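Female germline-specific tumor suppressor gld-1 (Caenorhabditis elegans, PDB 3K6T) binds specific sequences in target messenger RNAs as a homodimer and regulates their translation in the germline, repressing that of glp-1 in the embryo. Local coordinates at residues V7-D12 with D35-R40. Numbering follows the deposited sequence.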
# COMPACT_ATOMS: atom_id res chain seq x y z
N VAL A 7 -11.38 -12.30 1.68
CA VAL A 7 -11.85 -11.71 2.92
C VAL A 7 -10.75 -11.77 3.99
O VAL A 7 -10.62 -10.86 4.80
CB VAL A 7 -13.14 -12.39 3.42
CG1 VAL A 7 -13.51 -11.90 4.80
CG2 VAL A 7 -14.26 -12.13 2.44
N GLU A 8 -9.96 -12.84 3.97
CA GLU A 8 -8.85 -12.98 4.91
C GLU A 8 -7.77 -11.91 4.68
O GLU A 8 -7.24 -11.33 5.63
CB GLU A 8 -8.23 -14.38 4.80
N TYR A 9 -7.44 -11.67 3.41
CA TYR A 9 -6.50 -10.61 3.06
C TYR A 9 -6.96 -9.25 3.58
O TYR A 9 -6.18 -8.49 4.15
CB TYR A 9 -6.31 -10.57 1.55
CG TYR A 9 -5.34 -9.53 1.05
CD1 TYR A 9 -4.06 -9.42 1.58
CD2 TYR A 9 -5.69 -8.67 0.01
CE1 TYR A 9 -3.16 -8.48 1.10
CE2 TYR A 9 -4.81 -7.73 -0.48
CZ TYR A 9 -3.55 -7.63 0.08
OH TYR A 9 -2.67 -6.69 -0.42
N LEU A 10 -8.24 -8.95 3.36
CA LEU A 10 -8.84 -7.70 3.84
C LEU A 10 -8.69 -7.58 5.35
O LEU A 10 -8.34 -6.51 5.88
CB LEU A 10 -10.34 -7.66 3.48
CG LEU A 10 -11.12 -6.41 3.85
CD1 LEU A 10 -10.45 -5.16 3.28
CD2 LEU A 10 -12.57 -6.49 3.37
N ALA A 11 -8.97 -8.67 6.05
CA ALA A 11 -8.82 -8.72 7.50
C ALA A 11 -7.38 -8.40 7.91
O ALA A 11 -7.15 -7.64 8.84
CB ALA A 11 -9.23 -10.09 8.03
N ASP A 12 -6.42 -8.98 7.20
CA ASP A 12 -5.01 -8.72 7.50
C ASP A 12 -4.67 -7.24 7.31
O ASP A 12 -3.98 -6.65 8.14
CB ASP A 12 -4.09 -9.59 6.63
CG ASP A 12 -4.08 -11.05 7.08
OD1 ASP A 12 -4.43 -11.32 8.25
OD2 ASP A 12 -3.71 -11.92 6.27
N ASP A 35 -4.64 2.34 2.76
CA ASP A 35 -6.04 2.72 2.49
C ASP A 35 -6.44 2.45 1.04
O ASP A 35 -7.55 1.97 0.77
CB ASP A 35 -6.29 4.20 2.82
CG ASP A 35 -6.36 4.46 4.31
OD1 ASP A 35 -6.54 3.49 5.06
OD2 ASP A 35 -6.23 5.64 4.72
N ASP A 36 -5.55 2.77 0.10
CA ASP A 36 -5.80 2.50 -1.32
C ASP A 36 -6.04 1.00 -1.52
O ASP A 36 -6.93 0.61 -2.27
CB ASP A 36 -4.60 2.89 -2.19
CG ASP A 36 -4.43 4.40 -2.34
OD1 ASP A 36 -5.31 5.18 -1.92
OD2 ASP A 36 -3.38 4.81 -2.89
N GLU A 37 -5.22 0.16 -0.89
CA GLU A 37 -5.30 -1.29 -1.07
C GLU A 37 -6.58 -1.86 -0.44
O GLU A 37 -7.22 -2.75 -0.99
CB GLU A 37 -4.05 -2.00 -0.51
CG GLU A 37 -4.02 -3.52 -0.68
CD GLU A 37 -3.85 -3.96 -2.13
OE1 GLU A 37 -3.99 -3.13 -3.06
OE2 GLU A 37 -3.57 -5.16 -2.36
N ILE A 38 -6.95 -1.33 0.72
CA ILE A 38 -8.18 -1.74 1.38
C ILE A 38 -9.38 -1.42 0.48
O ILE A 38 -10.26 -2.27 0.29
CB ILE A 38 -8.32 -1.06 2.76
CG1 ILE A 38 -7.28 -1.65 3.72
CG2 ILE A 38 -9.75 -1.22 3.31
CD1 ILE A 38 -7.24 -0.98 5.09
N GLY A 39 -9.38 -0.22 -0.10
CA GLY A 39 -10.40 0.20 -1.04
C GLY A 39 -10.51 -0.72 -2.24
O GLY A 39 -11.60 -1.14 -2.61
N ARG A 40 -9.37 -1.04 -2.85
CA ARG A 40 -9.35 -1.92 -4.01
C ARG A 40 -9.87 -3.32 -3.71
O ARG A 40 -10.58 -3.92 -4.51
CB ARG A 40 -7.93 -2.01 -4.58
CG ARG A 40 -7.84 -2.91 -5.81
CD ARG A 40 -6.39 -3.20 -6.20
NE ARG A 40 -5.74 -4.13 -5.28
CZ ARG A 40 -5.92 -5.45 -5.29
NH1 ARG A 40 -6.75 -6.00 -6.17
NH2 ARG A 40 -5.29 -6.21 -4.41
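Y9 and E37 make a polar link between helix 7-20 and helix 28-49. The phenol OH of Y9 donates a hydrogen bond to E37 OE2 at 2.6 Å. E37 OE2 accepts it with its anti lone pair, the one turned away from OE1. The carboxylate oxygen lies in the plane of the tyrosine ring, at its edge, while the ring and carboxylate planes stand 81° apart. In Y9, CG is anti to the backbone N (chi1 -179°), and the ring reaches across to the other helix.

A salt bridge within helix 28-49 holds the same carboxylate. R40 grips it side-on with two nitrogens, one to each oxygen. R40 NE reaches E37 OE1 at 3.0 Å, and R40 NH2 reaches E37 OE2 at 2.9 Å. Both bonds are nearly straight and lie close to the guanidinium plane, but they meet the carboxylate from above its own plane. OE2 accepts from both Y9 and R40. With the NE bond to OE1, three bonds hold the buried carboxylate and limit its rotation; the arginine probably stabilises its charge. With an alanine in place of E37, R40 would probably lose its carboxylate mate in the helix and the Y9 hydroxyl its acceptor on this helix.

L10 CD1 meets I38 CG2 at 4.0 Å, with the two side chains crossing at about a right angle. L10 also packs on V41 and L45, and I38 on L13.

The ring of H3 stacks on Y9, and Y9 OH is also hydrogen-bonded to R32 of the second subunit. E37 packs on L33 of that subunit.

The two segments run nearly antiparallel, at 157°, with their axes 10.1 Å apart. This is the helix-turn-helix hairpin of the Qua1 homodimerization domain of STAR proteins, and here its Y9-E37-R40 network adjoins the dimer interface.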